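Local coordinates for telomere length regulator taz1 (Schizosaccharomyces pombe, PDB 4ZMI), which binds double-stranded telomeric DNA and regulates telomere length and function, and is represented here by its helical domain, at residues Thr105-Ile108 / Asp109-Asp112; Val181-Gln185 / Val186-Gln190; Leu226-Asn230 / Val231-Glu235. All coordinates share one frame; numbering follows the deposited sequence.

Contact 1: residues Thr105-Ile108 / Asp109-Asp112; sequences TGLI and DLLD
Leu107 and Leu110 meet through their methyl ends, Leu107 CD2 lying 3.6 Å from Leu110 CD1, with the two side chains crossing at a slant. The same Leu110 chain also rests on the backbone one turn back: its CB is 3.1 Å from Leu107 O. The first torsion (chi1 -67°) keeps CG beside the backbone N, which lays Leu110 CG and CD1 against the same oxygen, each 3.2 Å from Leu107 O. Leu111 repeats the arrangement, with CB 3.1 Å from Ile108 O, and Asp109 CB comes within 3.2 Å of Gly106 O.

Beneath these touches runs a ladder of backbone bonds, each from residue i+3 to residue i: Asp109 N to Gly106 O, Leu110 N to Leu107 O, and Leu111 N to Ile108 O, all at 3.0 Å. The first is the most bent, with an angle at hydrogen of 136°. Asp112 N to Asp109 O, at 3.2 Å, adds one more step of the same kind. Here helix 95-107 runs on into the loop before helix 118-130, inside the all-helical TRF-family domain; seven of the eight residues are buried.

The acidic side chains tie this ladder to what follows. Asp109 CG is anti to its own N (chi1 -168°), carrying OD2 to a hydrogen bond with Leu120 N near the start of helix 118-130. Asp112 binds Thr114 OG1 and His117 N, and His117 ND1 also bonds Asp109 O.

The apolar groups divide among the surrounding helices: Leu107 packs on helix 5-35 and on Ile222, Leu110 on Phe217, Val218 and Val221 of helix 214-229, and Leu111 on helix 43-50 and Tyr59 of helix 52-68.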
loop_
_atom_site.group_PDB
_atom_site.type_symbol
_atom_site.label_atom_id
_atom_site.label_comp_id
_atom_site.label_asym_id
_atom_site.label_seq_id
_atom_site.Cartn_x
_atom_site.Cartn_y
_atom_site.Cartn_z
ATOM N N THR A 105 5.809 3.494 -3.752
ATOM C CA THR A 105 5.538 2.068 -3.855
ATOM C C THR A 105 4.044 1.828 -4.067
ATOM O O THR A 105 3.656 0.893 -4.756
ATOM C CB THR A 105 6.084 1.280 -2.652
ATOM O OG1 THR A 105 5.499 1.765 -1.436
ATOM C CG2 THR A 105 7.598 1.443 -2.577
ATOM N N GLY A 106 3.211 2.684 -3.484
ATOM C CA GLY A 106 1.786 2.646 -3.754
ATOM C C GLY A 106 1.432 2.994 -5.202
ATOM O O GLY A 106 0.802 2.186 -5.882
ATOM N N LEU A 107 1.860 4.176 -5.664
ATOM C CA LEU A 107 1.518 4.718 -6.993
ATOM C C LEU A 107 1.822 3.762 -8.140
ATOM O O LEU A 107 0.976 3.528 -8.981
ATOM C CB LEU A 107 2.298 5.999 -7.254
ATOM C CG LEU A 107 1.668 7.364 -7.520
ATOM C CD1 LEU A 107 2.675 8.202 -8.343
ATOM C CD2 LEU A 107 0.313 7.282 -8.197
ATOM N N ILE A 108 3.032 3.216 -8.182
ATOM C CA ILE A 108 3.437 2.361 -9.302
ATOM C C ILE A 108 2.739 1.007 -9.289
ATOM O O ILE A 108 2.783 0.273 -10.282
ATOM C CB ILE A 108 4.964 2.085 -9.322
ATOM C CG1 ILE A 108 5.383 1.171 -8.172
ATOM C CG2 ILE A 108 5.767 3.367 -9.269
ATOM C CD1 ILE A 108 6.849 0.853 -8.189
ATOM N N ASP A 109 2.150 0.656 -8.146
ATOM C CA ASP A 109 1.408 -0.590 -8.002
ATOM C C ASP A 109 0.091 -0.469 -8.771
ATOM O O ASP A 109 -0.560 -1.473 -9.055
ATOM C CB ASP A 109 1.157 -0.910 -6.514
ATOM C CG ASP A 109 0.654 -2.333 -6.283
ATOM O OD1 ASP A 109 1.056 -3.245 -7.029
ATOM O OD2 ASP A 109 -0.142 -2.542 -5.340
ATOM N N LEU A 110 -0.272 0.758 -9.135
ATOM C CA LEU A 110 -1.421 1.005 -10.011
ATOM C C LEU A 110 -1.167 0.471 -11.404
ATOM O O LEU A 110 -2.083 0.397 -12.222
ATOM C CB LEU A 110 -1.694 2.498 -10.117
ATOM C CG LEU A 110 -2.163 3.131 -8.818
ATOM C CD1 LEU A 110 -2.063 4.642 -8.911
ATOM C CD2 LEU A 110 -3.585 2.660 -8.485
ATOM N N LEU A 111 0.089 0.122 -11.675
ATOM C CA LEU A 111 0.485 -0.391 -12.982
ATOM C C LEU A 111 0.315 -1.907 -13.088
ATOM O O LEU A 111 0.548 -2.491 -14.142
ATOM C CB LEU A 111 1.932 0.010 -13.294
ATOM C CG LEU A 111 2.211 1.516 -13.367
ATOM C CD1 LEU A 111 3.672 1.813 -13.654
ATOM C CD2 LEU A 111 1.313 2.170 -14.421
ATOM N N ASP A 112 -0.083 -2.546 -11.992
ATOM C CA ASP A 112 -0.209 -4.005 -11.960
ATOM C C ASP A 112 -1.425 -4.455 -12.769
ATOM O O ASP A 112 -2.544 -4.435 -12.272
ATOM C CB ASP A 112 -0.318 -4.488 -10.504
ATOM C CG ASP A 112 -0.734 -5.942 -10.393
ATOM O OD1 ASP A 112 -0.602 -6.693 -11.383
ATOM O OD2 ASP A 112 -1.206 -6.336 -9.306
#

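Contact 2: residues Val181-Gln185 / Val186-Gln190; sequences VVCGQ and VWKSQ
A sulfur-aromatic contact joins Cys183 and Trp187 across the short bend between helix 176-182 and helix 185-189. The sulfur sits 4.4 Å from the centroid of the five-membered ring of Trp187, on a line 55° off the ring normal, so the approach is oblique. Its nearest ring atom is Trp187 CD1, at 3.6 Å from Cys183 SG. The two side chains also touch at their bases, where Cys183 CB and Trp187 CB are 3.4 Å apart. With chi1 at 61°, SG is held between the backbone N and carbonyl carbon of Cys183, and it reaches the aliphatic part of Lys188 as well, 3.7 Å from its CG.

Cys183 is the residue at which the chain leaves helical geometry after helix 176-182, and the next helix is under way only a few residues later; the pair thus spans the turn between two helices of this all-helical domain. Gly184 and Val186 make backbone hydrogen bonds to Leu129 and Ala131, which fasten the turn against the end of helix 118-130. The indole of Trp187 is buried among Leu128 and Leu129 of that helix, Leu179 and Asn180 of helix 176-182, and Ile192, Cys193 and Leu196 of helix 192-203.

On the solvent side, Ser189 N donates to Gln185 O, an i+4 to i bond of the short helix, 2.8 Å long with an angle of 162° at hydrogen. Ser189 CB stays close to the same carbonyl, 3.1 Å from Gln185 O. The Gln185 side chain stretches out with CG anti to its backbone N, and CG comes to 4.2 Å from Ser189 CB.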
loop_
_atom_site.group_PDB
_atom_site.type_symbol
_atom_site.label_atom_id
_atom_site.label_comp_id
_atom_site.label_asym_id
_atom_site.label_seq_id
_atom_site.Cartn_x
_atom_site.Cartn_y
_atom_site.Cartn_z
ATOM N N VAL A 181 -1.738 -8.314 18.133
ATOM C CA VAL A 181 -0.601 -7.991 18.976
ATOM C C VAL A 181 0.093 -6.705 18.507
ATOM O O VAL A 181 0.676 -5.979 19.319
ATOM C CB VAL A 181 0.382 -9.194 19.050
ATOM C CG1 VAL A 181 1.804 -8.766 19.378
ATOM C CG2 VAL A 181 -0.120 -10.231 20.045
ATOM N N VAL A 182 0.013 -6.406 17.209
ATOM C CA VAL A 182 0.706 -5.232 16.677
ATOM C C VAL A 182 -0.194 -4.053 16.325
ATOM O O VAL A 182 0.297 -2.978 15.986
ATOM C CB VAL A 182 1.532 -5.585 15.443
ATOM C CG1 VAL A 182 2.415 -6.785 15.746
ATOM C CG2 VAL A 182 0.610 -5.879 14.246
ATOM N N CYS A 183 -1.505 -4.235 16.414
ATOM C CA CYS A 183 -2.425 -3.213 15.919
ATOM C C CYS A 183 -2.644 -2.048 16.879
ATOM O O CYS A 183 -2.288 -2.124 18.042
ATOM C CB CYS A 183 -3.773 -3.852 15.598
ATOM S SG CYS A 183 -4.563 -4.611 17.024
ATOM N N GLY A 184 -3.253 -0.975 16.381
ATOM C CA GLY A 184 -3.708 0.116 17.226
ATOM C C GLY A 184 -5.078 -0.171 17.825
ATOM O O GLY A 184 -5.587 -1.286 17.733
ATOM N N GLN A 185 -5.684 0.842 18.428
ATOM C CA GLN A 185 -6.955 0.677 19.118
ATOM C C GLN A 185 -8.086 0.277 18.187
ATOM O O GLN A 185 -8.890 -0.590 18.521
ATOM C CB GLN A 185 -7.350 1.955 19.867
ATOM C CG GLN A 185 -8.616 1.812 20.713
ATOM C CD GLN A 185 -9.123 3.140 21.256
ATOM O OE1 GLN A 185 -8.417 4.152 21.218
ATOM N NE2 GLN A 185 -10.357 3.142 21.759
ATOM N N VAL A 186 -8.149 0.906 17.023
ATOM C CA VAL A 186 -9.310 0.751 16.163
ATOM C C VAL A 186 -9.496 -0.692 15.718
ATOM O O VAL A 186 -10.622 -1.181 15.620
ATOM C CB VAL A 186 -9.214 1.654 14.936
ATOM C CG1 VAL A 186 -10.509 1.590 14.150
ATOM C CG2 VAL A 186 -8.926 3.084 15.362
ATOM N N TRP A 187 -8.384 -1.373 15.460
ATOM C CA TRP A 187 -8.429 -2.723 14.923
ATOM C C TRP A 187 -9.143 -3.678 15.852
ATOM O O TRP A 187 -10.024 -4.421 15.430
ATOM C CB TRP A 187 -7.027 -3.232 14.663
ATOM C CG TRP A 187 -6.973 -4.584 14.012
ATOM C CD1 TRP A 187 -6.945 -5.801 14.636
ATOM C CD2 TRP A 187 -6.897 -4.852 12.612
ATOM N NE1 TRP A 187 -6.862 -6.807 13.709
ATOM C CE2 TRP A 187 -6.830 -6.250 12.456
ATOM C CE3 TRP A 187 -6.895 -4.049 11.473
ATOM C CZ2 TRP A 187 -6.772 -6.859 11.211
ATOM C CZ3 TRP A 187 -6.824 -4.657 10.230
ATOM C CH2 TRP A 187 -6.763 -6.046 10.108
ATOM N N LYS A 188 -8.750 -3.669 17.116
ATOM C CA LYS A 188 -9.444 -4.471 18.111
ATOM C C LYS A 188 -10.824 -3.897 18.423
ATOM O O LYS A 188 -11.815 -4.628 18.428
ATOM C CB LYS A 188 -8.624 -4.576 19.398
ATOM C CG LYS A 188 -7.394 -5.464 19.287
ATOM C CD LYS A 188 -7.349 -6.503 20.402
ATOM C CE LYS A 188 -8.505 -7.496 20.293
ATOM N NZ LYS A 188 -8.388 -8.620 21.272
ATOM N N SER A 189 -10.887 -2.591 18.672
ATOM C CA SER A 189 -12.113 -1.958 19.162
ATOM C C SER A 189 -13.307 -2.104 18.219
ATOM O O SER A 189 -14.430 -2.394 18.657
ATOM C CB SER A 189 -11.874 -0.474 19.441
ATOM O OG SER A 189 -11.849 0.271 18.237
ATOM N N GLN A 190 -13.078 -1.888 16.928
ATOM C CA GLN A 190 -14.189 -1.974 15.996
ATOM C C GLN A 190 -14.240 -3.308 15.292
ATOM O O GLN A 190 -14.901 -3.440 14.267
ATOM C CB GLN A 190 -14.205 -0.802 15.005
ATOM C CG GLN A 190 -14.881 0.433 15.585
ATOM C CD GLN A 190 -14.930 1.586 14.609
ATOM O OE1 GLN A 190 -15.761 1.607 13.702
ATOM N NE2 GLN A 190 -14.033 2.555 14.785
#

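Contact 3: residues Leu226-Asn230 / Val231-Glu235; sequences LEFKN and VRRLE
Phe228 and Val231 mark the place where helix 214-229, the last of the helical domain, gives way to the irregular segment that follows, the last residues of this fragment. The hydrogen bonding is that of a final turn. Val231 N donates to Phe228 O over 3.0 Å with an angle of 152° at hydrogen, an i+3 to i bond, while Asn230 N binds Glu227 O at 3.1 Å and reaches Leu226 O only weakly. At Val231 and Arg232 the backbone is extended.

Van der Waals contacts accompany the turn. Val231 folds over the carbonyls it has just left: its CG2 is 3.2 Å from Glu227 O, and its CB 3.5 Å from Phe228 O. Since CG2 is the branch beside the backbone N of Val231, anti to its carbonyl carbon, that methyl is the one directed back along the helix.

Charged groups link the exit to adjoining helices. On helix 95-107, Lys99 NZ bonds Val231 O and, weakly, Phe228 O, so two carbonyls of the exit face one ammonium group, and Glu95 takes Leu234 N and, weakly, Arg233 N. Separately, Lys229 joins helix 214-229 itself to helix 5-35 by a salt bridge to Glu23.

Aromatic and aliphatic surfaces meet last. Phe228 lies on Gln102, Ile123 and Ala127, and the bent chain of Arg233 runs across it at roughly a right angle; ring and guanidinium planes are 57° apart, and the touching atoms are Arg233 CG and Phe228 CE2, at 3.6 Å.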
loop_
_atom_site.group_PDB
_atom_site.type_symbol
_atom_site.label_atom_id
_atom_site.label_comp_id
_atom_site.label_asym_id
_atom_site.label_seq_id
_atom_site.Cartn_x
_atom_site.Cartn_y
_atom_site.Cartn_z
ATOM N N LEU A 226 -2.068 10.637 -0.115
ATOM C CA LEU A 226 -1.771 12.017 0.248
ATOM C C LEU A 226 -2.193 12.327 1.680
ATOM O O LEU A 226 -1.420 12.924 2.423
ATOM C CB LEU A 226 -2.427 12.997 -0.723
ATOM C CG LEU A 226 -1.731 13.211 -2.067
ATOM C CD1 LEU A 226 -2.608 14.028 -2.998
ATOM C CD2 LEU A 226 -0.397 13.887 -1.872
ATOM N N GLU A 227 -3.410 11.930 2.062
ATOM C CA GLU A 227 -3.857 12.032 3.456
ATOM C C GLU A 227 -2.862 11.352 4.383
ATOM O O GLU A 227 -2.465 11.914 5.402
ATOM C CB GLU A 227 -5.199 11.334 3.671
ATOM C CG GLU A 227 -6.313 11.707 2.732
ATOM C CD GLU A 227 -7.571 10.918 3.034
ATOM O OE1 GLU A 227 -7.872 10.704 4.229
ATOM O OE2 GLU A 227 -8.246 10.498 2.074
ATOM N N PHE A 228 -2.498 10.118 4.031
ATOM C CA PHE A 228 -1.519 9.334 4.778
ATOM C C PHE A 228 -0.263 10.188 4.958
ATOM O O PHE A 228 0.283 10.267 6.055
ATOM C CB PHE A 228 -1.213 8.034 4.011
ATOM C CG PHE A 228 -0.653 6.898 4.859
ATOM C CD1 PHE A 228 -0.811 5.581 4.444
ATOM C CD2 PHE A 228 0.049 7.130 6.035
ATOM C CE1 PHE A 228 -0.301 4.523 5.185
ATOM C CE2 PHE A 228 0.568 6.060 6.786
ATOM C CZ PHE A 228 0.394 4.767 6.353
ATOM N N LYS A 229 0.153 10.868 3.890
ATOM C CA LYS A 229 1.417 11.616 3.871
ATOM C C LYS A 229 1.465 12.831 4.810
ATOM O O LYS A 229 2.545 13.338 5.113
ATOM C CB LYS A 229 1.800 12.025 2.438
ATOM C CG LYS A 229 3.307 12.221 2.223
ATOM C CD LYS A 229 3.681 12.426 0.752
ATOM C CE LYS A 229 3.397 13.846 0.275
ATOM N NZ LYS A 229 3.955 14.093 -1.086
ATOM N N ASN A 230 0.312 13.304 5.269
ATOM C CA ASN A 230 0.327 14.342 6.298
ATOM C C ASN A 230 -0.280 13.885 7.633
ATOM O O ASN A 230 -0.854 14.675 8.376
ATOM C CB ASN A 230 -0.261 15.670 5.792
ATOM C CG ASN A 230 -1.727 15.568 5.425
ATOM O OD1 ASN A 230 -2.266 14.476 5.281
ATOM N ND2 ASN A 230 -2.380 16.716 5.264
ATOM N N VAL A 231 -0.122 12.596 7.929
ATOM C CA VAL A 231 -0.524 12.025 9.212
ATOM C C VAL A 231 0.708 11.540 9.989
ATOM O O VAL A 231 1.585 10.896 9.419
ATOM C CB VAL A 231 -1.496 10.851 9.007
ATOM C CG1 VAL A 231 -1.645 10.039 10.284
ATOM C CG2 VAL A 231 -2.835 11.358 8.544
ATOM N N ARG A 232 0.786 11.858 11.277
ATOM C CA ARG A 232 1.898 11.381 12.098
ATOM C C ARG A 232 1.654 9.956 12.588
ATOM O O ARG A 232 0.882 9.730 13.521
ATOM C CB ARG A 232 2.167 12.321 13.277
ATOM C CG ARG A 232 3.546 12.946 13.240
ATOM C CD ARG A 232 3.702 14.021 14.297
ATOM N NE ARG A 232 5.033 14.623 14.253
ATOM C CZ ARG A 232 5.379 15.740 14.887
ATOM N NH1 ARG A 232 4.487 16.399 15.620
ATOM N NH2 ARG A 232 6.619 16.205 14.784
ATOM N N ARG A 233 2.316 8.995 11.952
ATOM C CA ARG A 233 2.068 7.595 12.264
ATOM C C ARG A 233 2.954 7.080 13.390
ATOM O O ARG A 233 2.496 6.329 14.253
ATOM C CB ARG A 233 2.204 6.721 11.017
ATOM C CG ARG A 233 0.880 6.414 10.328
ATOM C CD ARG A 233 -0.115 5.766 11.279
ATOM N NE ARG A 233 -1.422 5.567 10.650
ATOM C CZ ARG A 233 -2.541 6.200 11.006
ATOM N NH1 ARG A 233 -2.525 7.070 12.006
ATOM N NH2 ARG A 233 -3.682 5.956 10.369
ATOM N N LEU A 234 4.216 7.492 13.393
ATOM C CA LEU A 234 5.128 7.048 14.442
ATOM C C LEU A 234 4.741 7.635 15.802
ATOM O O LEU A 234 5.073 8.772 16.124
ATOM C CB LEU A 234 6.584 7.323 14.057
ATOM C CG LEU A 234 6.946 6.562 12.768
ATOM C CD1 LEU A 234 8.368 6.818 12.306
ATOM C CD2 LEU A 234 6.696 5.057 12.904
ATOM N N GLU A 235 4.016 6.827 16.574
ATOM C CA GLU A 235 3.400 7.228 17.835
ATOM C C GLU A 235 2.599 8.530 17.719
ATOM O O GLU A 235 3.145 9.632 17.808
ATOM C CB GLU A 235 4.436 7.318 18.945
ATOM C CG GLU A 235 3.836 7.544 20.323
ATOM C CD GLU A 235 3.381 6.261 20.988
ATOM O OE1 GLU A 235 3.871 5.187 20.596
ATOM O OE2 GLU A 235 2.542 6.329 21.912
#

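How the contacts relate
The three contacts are separate in space, yet helix 118-130 connects them: contact 1 bonds near its start through Leu120, contact 3 packs on Ile123 and Ala127, and contact 2 lies on Leu128 and Leu129. Contacts 1 and 3 also share helices 95-107 and 214-229, although their nearest atoms are about 9 Å apart. Contacts 2 and 3 come to about 8 Å at nearest atoms, contacts 1 and 2 only to about 17 Å. Centre to centre, contact 1 is 19 Å from contact 3 and 27 Å from contact 2. The Trp187 side chain is about 12 Å from the magnesium ion bound at Leu168, Leu171 and Tyr173; Val182 touches Tyr173.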